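Local coordinates for protein glycerol-3-phosphate dehydrogenase [NAD(+)] (Dunaliella salina, PDB 6IUY) that converts dihydroxyacetone phosphate to glycerol, probably by NADH-dependent reduction to glycerol 3-phosphate in a dehydrogenase domain fused to a magnesium-binding phosphatase-like domain of the haloacid dehalogenase family, at residues L31-T45 / Y198-D210. Numbering follows the deposited sequence.
Sequences LWQQADAVCFDVDRT and YNNIIMVGDGFSD. With MG (magnesium ion), chain F.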
loop_
_atom_site.group_PDB
_atom_site.type_symbol
_atom_site.label_atom_id
_atom_site.label_comp_id
_atom_site.label_asym_id
_atom_site.label_seq_id
_atom_site.Cartn_x
_atom_site.Cartn_y
_atom_site.Cartn_z
ATOM N N LEU A 31 35.759 17.148 9.993
ATOM C CA LEU A 31 34.607 17.569 10.799
ATOM C C LEU A 31 33.870 18.752 10.178
ATOM O O LEU A 31 32.648 18.848 10.274
ATOM C CB LEU A 31 35.036 17.928 12.219
ATOM C CG LEU A 31 35.209 16.774 13.194
ATOM C CD1 LEU A 31 35.702 17.301 14.529
ATOM C CD2 LEU A 31 33.898 16.020 13.368
ATOM N N TRP A 32 34.620 19.645 9.541
ATOM C CA TRP A 32 34.043 20.777 8.840
ATOM C C TRP A 32 33.232 20.315 7.642
ATOM O O TRP A 32 32.130 20.804 7.389
ATOM C CB TRP A 32 35.138 21.722 8.378
ATOM C CG TRP A 32 34.652 22.830 7.515
ATOM C CD1 TRP A 32 35.002 23.071 6.217
ATOM C CD2 TRP A 32 33.735 23.865 7.882
ATOM N NE1 TRP A 32 34.369 24.204 5.757
ATOM C CE2 TRP A 32 33.576 24.704 6.757
ATOM C CE3 TRP A 32 33.027 24.165 9.051
ATOM C CZ2 TRP A 32 32.735 25.821 6.765
ATOM C CZ3 TRP A 32 32.191 25.286 9.059
ATOM C CH2 TRP A 32 32.058 26.097 7.924
ATOM N N GLN A 33 33.795 19.367 6.901
ATOM C CA GLN A 33 33.170 18.884 5.684
ATOM C C GLN A 33 31.987 17.962 5.987
ATOM O O GLN A 33 31.004 17.917 5.236
ATOM C CB GLN A 33 34.212 18.169 4.812
ATOM C CG GLN A 33 35.110 19.137 4.044
ATOM C CD GLN A 33 36.117 18.436 3.139
ATOM O OE1 GLN A 33 36.309 17.220 3.211
ATOM N NE2 GLN A 33 36.776 19.214 2.292
ATOM N N GLN A 34 32.090 17.244 7.098
ATOM C CA GLN A 34 31.088 16.265 7.487
ATOM C C GLN A 34 30.142 16.847 8.543
ATOM O O GLN A 34 29.487 16.110 9.272
ATOM C CB GLN A 34 31.778 15.012 8.025
ATOM C CG GLN A 34 31.172 13.710 7.565
ATOM C CD GLN A 34 31.458 13.436 6.111
ATOM O OE1 GLN A 34 32.500 13.840 5.587
ATOM N NE2 GLN A 34 30.530 12.755 5.440
ATOM N N ALA A 35 30.096 18.174 8.633
ATOM C CA ALA A 35 29.362 18.846 9.699
ATOM C C ALA A 35 27.865 18.649 9.561
ATOM O O ALA A 35 27.330 18.657 8.455
ATOM C CB ALA A 35 29.682 20.335 9.714
ATOM N N ASP A 36 27.191 18.489 10.694
ATOM C CA ASP A 36 25.739 18.372 10.716
ATOM C C ASP A 36 25.117 19.697 11.112
ATOM O O ASP A 36 23.992 20.009 10.724
ATOM C CB ASP A 36 25.301 17.273 11.684
ATOM C CG ASP A 36 25.809 15.907 11.283
ATOM O OD1 ASP A 36 25.643 15.533 10.096
ATOM O OD2 ASP A 36 26.383 15.216 12.158
ATOM N N ALA A 37 25.853 20.467 11.910
ATOM C CA ALA A 37 25.439 21.816 12.269
ATOM C C ALA A 37 26.651 22.700 12.577
ATOM O O ALA A 37 27.606 22.251 13.201
ATOM C CB ALA A 37 24.497 21.781 13.451
ATOM N N VAL A 38 26.584 23.953 12.131
ATOM C CA VAL A 38 27.587 24.977 12.417
ATOM C C VAL A 38 26.958 26.088 13.269
ATOM O O VAL A 38 25.961 26.703 12.864
ATOM C CB VAL A 38 28.157 25.587 11.112
ATOM C CG1 VAL A 38 29.317 26.515 11.405
ATOM C CG2 VAL A 38 28.585 24.488 10.151
ATOM N N CYS A 39 27.531 26.347 14.445
ATOM C CA CYS A 39 27.034 27.420 15.313
ATOM C C CYS A 39 27.909 28.677 15.239
ATOM O O CYS A 39 29.129 28.614 15.430
ATOM C CB CYS A 39 26.939 26.928 16.752
ATOM S SG CYS A 39 25.995 25.403 16.923
ATOM N N PHE A 40 27.290 29.820 14.958
ATOM C CA PHE A 40 28.054 31.050 14.811
ATOM C C PHE A 40 27.831 31.976 16.002
ATOM O O PHE A 40 26.688 32.216 16.409
ATOM C CB PHE A 40 27.682 31.788 13.521
ATOM C CG PHE A 40 28.240 31.167 12.271
ATOM C CD1 PHE A 40 27.693 30.001 11.752
ATOM C CD2 PHE A 40 29.283 31.771 11.588
ATOM C CE1 PHE A 40 28.199 29.433 10.592
ATOM C CE2 PHE A 40 29.796 31.210 10.428
ATOM C CZ PHE A 40 29.255 30.038 9.927
ATOM N N ASP A 41 28.923 32.504 16.544
ATOM C CA ASP A 41 28.826 33.603 17.493
ATOM C C ASP A 41 28.412 34.815 16.690
ATOM O O ASP A 41 28.740 34.896 15.513
ATOM C CB ASP A 41 30.154 33.843 18.214
ATOM C CG ASP A 41 30.125 35.078 19.111
ATOM O OD1 ASP A 41 29.263 35.166 20.019
ATOM O OD2 ASP A 41 30.962 35.969 18.884
ATOM N N VAL A 42 27.675 35.741 17.301
ATOM C CA VAL A 42 27.261 36.960 16.613
ATOM C C VAL A 42 28.365 38.016 16.596
ATOM O O VAL A 42 28.918 38.352 15.538
ATOM C CB VAL A 42 26.009 37.566 17.267
ATOM C CG1 VAL A 42 25.747 38.958 16.730
ATOM C CG2 VAL A 42 24.809 36.676 17.026
ATOM N N ASP A 43 28.692 38.514 17.787
ATOM C CA ASP A 43 29.632 39.622 17.960
ATOM C C ASP A 43 31.057 39.351 17.469
ATOM O O ASP A 43 31.814 38.585 18.074
ATOM C CB ASP A 43 29.662 40.027 19.434
ATOM C CG ASP A 43 28.328 40.572 19.906
ATOM O OD1 ASP A 43 27.585 39.838 20.598
ATOM O OD2 ASP A 43 28.013 41.727 19.558
ATOM N N ARG A 44 31.388 40.011 16.360
ATOM C CA ARG A 44 32.708 40.006 15.715
ATOM C C ARG A 44 33.049 38.715 14.965
ATOM O O ARG A 44 34.190 38.538 14.521
ATOM C CB ARG A 44 33.808 40.320 16.734
ATOM C CG ARG A 44 33.840 41.785 17.146
ATOM C CD ARG A 44 34.994 42.054 18.108
ATOM N NE ARG A 44 34.703 43.130 19.053
ATOM C CZ ARG A 44 33.919 42.990 20.119
ATOM N NH1 ARG A 44 33.338 41.822 20.370
ATOM N NH2 ARG A 44 33.709 44.019 20.930
ATOM N N THR A 45 32.069 37.826 14.793
ATOM C CA THR A 45 32.258 36.712 13.867
ATOM C C THR A 45 31.264 36.831 12.715
ATOM O O THR A 45 31.618 36.610 11.559
ATOM C CB THR A 45 32.102 35.344 14.550
ATOM O OG1 THR A 45 30.738 34.920 14.469
ATOM C CG2 THR A 45 32.551 35.413 15.993
ATOM N N TYR A 198 21.971 15.357 15.321
ATOM C CA TYR A 198 23.253 15.877 14.844
ATOM C C TYR A 198 24.379 15.258 15.638
ATOM O O TYR A 198 24.265 15.125 16.851
ATOM C CB TYR A 198 23.307 17.402 14.965
ATOM C CG TYR A 198 22.224 18.107 14.194
ATOM C CD1 TYR A 198 21.673 17.521 13.062
ATOM C CD2 TYR A 198 21.747 19.349 14.595
ATOM C CE1 TYR A 198 20.682 18.142 12.347
ATOM C CE2 TYR A 198 20.748 19.987 13.885
ATOM C CZ TYR A 198 20.218 19.375 12.758
ATOM O OH TYR A 198 19.220 19.982 12.021
ATOM N N ASN A 199 25.459 14.873 14.965
ATOM C CA ASN A 199 26.581 14.253 15.658
ATOM C C ASN A 199 27.848 15.110 15.599
ATOM O O ASN A 199 28.589 15.212 16.580
ATOM C CB ASN A 199 26.842 12.861 15.089
ATOM C CG ASN A 199 25.700 11.887 15.383
ATOM O OD1 ASN A 199 25.327 11.680 16.542
ATOM N ND2 ASN A 199 25.127 11.303 14.331
ATOM N N ASN A 200 28.090 15.726 14.450
ATOM C CA ASN A 200 29.191 16.666 14.312
ATOM C C ASN A 200 28.699 18.103 14.336
ATOM O O ASN A 200 28.075 18.557 13.381
ATOM C CB ASN A 200 29.958 16.406 13.016
ATOM C CG ASN A 200 30.341 14.958 12.857
ATOM O OD1 ASN A 200 30.703 14.294 13.832
ATOM N ND2 ASN A 200 30.240 14.445 11.632
ATOM N N ILE A 201 28.989 18.807 15.429
ATOM C CA ILE A 201 28.594 20.207 15.585
ATOM C C ILE A 201 29.832 21.095 15.740
ATOM O O ILE A 201 30.699 20.826 16.566
ATOM C CB ILE A 201 27.659 20.406 16.805
ATOM C CG1 ILE A 201 26.505 19.398 16.770
ATOM C CG2 ILE A 201 27.121 21.822 16.832
ATOM C CD1 ILE A 201 25.718 19.321 18.057
ATOM N N ILE A 202 29.898 22.152 14.938
ATOM C CA ILE A 202 31.059 23.015 14.869
ATOM C C ILE A 202 30.733 24.315 15.583
ATOM O O ILE A 202 29.594 24.792 15.483
ATOM C CB ILE A 202 31.463 23.329 13.388
ATOM C CG1 ILE A 202 31.511 22.054 12.532
ATOM C CG2 ILE A 202 32.770 24.135 13.312
ATOM C CD1 ILE A 202 32.420 20.957 13.059
ATOM N N MET A 203 31.705 24.881 16.307
ATOM C CA MET A 203 31.540 26.235 16.833
ATOM C C MET A 203 32.457 27.200 16.090
ATOM O O MET A 203 33.661 26.948 15.950
ATOM C CB MET A 203 31.811 26.300 18.343
ATOM C CG MET A 203 31.635 27.716 18.947
ATOM S SD MET A 203 29.906 28.186 19.255
ATOM C CE MET A 203 29.762 29.716 18.341
ATOM N N VAL A 204 31.886 28.304 15.613
ATOM C CA VAL A 204 32.665 29.336 14.935
ATOM C C VAL A 204 32.514 30.661 15.670
ATOM O O VAL A 204 31.390 31.166 15.798
ATOM C CB VAL A 204 32.225 29.524 13.468
ATOM C CG1 VAL A 204 33.202 30.435 12.740
ATOM C CG2 VAL A 204 32.118 28.180 12.764
ATOM N N GLY A 205 33.635 31.214 16.145
ATOM C CA GLY A 205 33.632 32.477 16.877
ATOM C C GLY A 205 34.992 33.096 17.204
ATOM O O GLY A 205 36.048 32.547 16.874
ATOM N N ASP A 206 34.961 34.253 17.866
ATOM C CA ASP A 206 36.176 35.003 18.193
ATOM C C ASP A 206 36.549 34.958 19.683
ATOM O O ASP A 206 37.724 34.858 20.036
ATOM C CB ASP A 206 36.031 36.468 17.743
ATOM C CG ASP A 206 34.838 37.179 18.384
ATOM O OD1 ASP A 206 33.739 36.581 18.453
ATOM O OD2 ASP A 206 34.997 38.347 18.812
ATOM N N GLY A 207 35.552 35.032 20.556
ATOM C CA GLY A 207 35.805 35.201 21.977
ATOM C C GLY A 207 36.195 33.948 22.733
ATOM O O GLY A 207 36.400 32.883 22.138
ATOM N N PHE A 208 36.307 34.091 24.053
ATOM C CA PHE A 208 36.557 32.965 24.947
ATOM C C PHE A 208 35.276 32.165 25.195
ATOM O O PHE A 208 35.323 30.973 25.483
ATOM C CB PHE A 208 37.140 33.455 26.280
ATOM C CG PHE A 208 38.607 33.793 26.213
ATOM C CD1 PHE A 208 39.567 32.826 26.485
ATOM C CD2 PHE A 208 39.027 35.073 25.874
ATOM C CE1 PHE A 208 40.920 33.127 26.422
ATOM C CE2 PHE A 208 40.380 35.384 25.811
ATOM C CZ PHE A 208 41.328 34.407 26.086
ATOM N N SER A 209 34.130 32.830 25.088
ATOM C CA SER A 209 32.845 32.148 25.224
ATOM C C SER A 209 32.706 31.079 24.140
ATOM O O SER A 209 32.046 30.062 24.344
ATOM C CB SER A 209 31.683 33.146 25.145
ATOM O OG SER A 209 31.726 33.886 23.933
ATOM N N ASP A 210 33.348 31.315 22.995
ATOM C CA ASP A 210 33.251 30.417 21.846
ATOM C C ASP A 210 34.152 29.199 22.021
ATOM O O ASP A 210 33.770 28.066 21.712
ATOM C CB ASP A 210 33.606 31.175 20.570
ATOM C CG ASP A 210 32.808 32.462 20.422
ATOM O OD1 ASP A 210 31.568 32.418 20.589
ATOM O OD2 ASP A 210 33.413 33.520 20.140
HETATM MG MG MG F . 32.213 37.453 19.797
#
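Asp36 and Asn200 clasp the N-terminal ends of two parallel strands, 37-40 and 201-205. From Asp36, CB rests against Asn200 O at 3.5 Å and Tyr198 CB at 3.8 Å; CG, beside the backbone N (chi1 -62°), faces the amide nitrogens of Asn199 and Asn200, which turns OD2 onto both. Asn200 N donates to Asp36 OD2 over 2.9 Å, almost straight, and Asn199 N reaches the same oxygen from the opposite face. Aspartate suits this place because one short, charged acceptor serves both N-H groups. Replacing Asp36 by alanine removes the carboxylate, which is likely to leave both amides without their acceptor and residues 198-200 less firmly held. Asn200 O accepts from Asp36 N at 2.8 Å and, less closely, from Ala37 N, while its ND2 donates to Gln34 O at 3.0 Å, from above the carbonyl plane, tying the residue just after helix 26-33 to this loop.

Between the strands, Ile202 N, Cys39 N, Val204 N and Asp41 N form the alternating ladder of a parallel pair. On one face Ile202 sets CG1 against Ala35 CB and CD1 over Leu31 O, while Val38 CG1 meets Val204 CG2 at 3.5 Å; branched residues suit a buried strand. On the other face Cys39 SG packs on Ile201 CG2.

Beyond the C-terminal ends of the strands, the two segments hold a magnesium ion. Asp41 OD2 binds it at 2.1 Å, Asp43 through its backbone O, and Asp206 OD1 at 2.2 Å; the metal would offset their repulsion. Lys185 bridges Asp41 and Asp210. Asp41, Asp43 and Thr45 match the DxDx(T/V) signature of haloacid dehalogenase phosphatases. The pair forms the centre of the Rossmann-like parallel sheet, flanked by strands 127-131 and 223-227, with helix 114-123 packed on Val38 and Phe40.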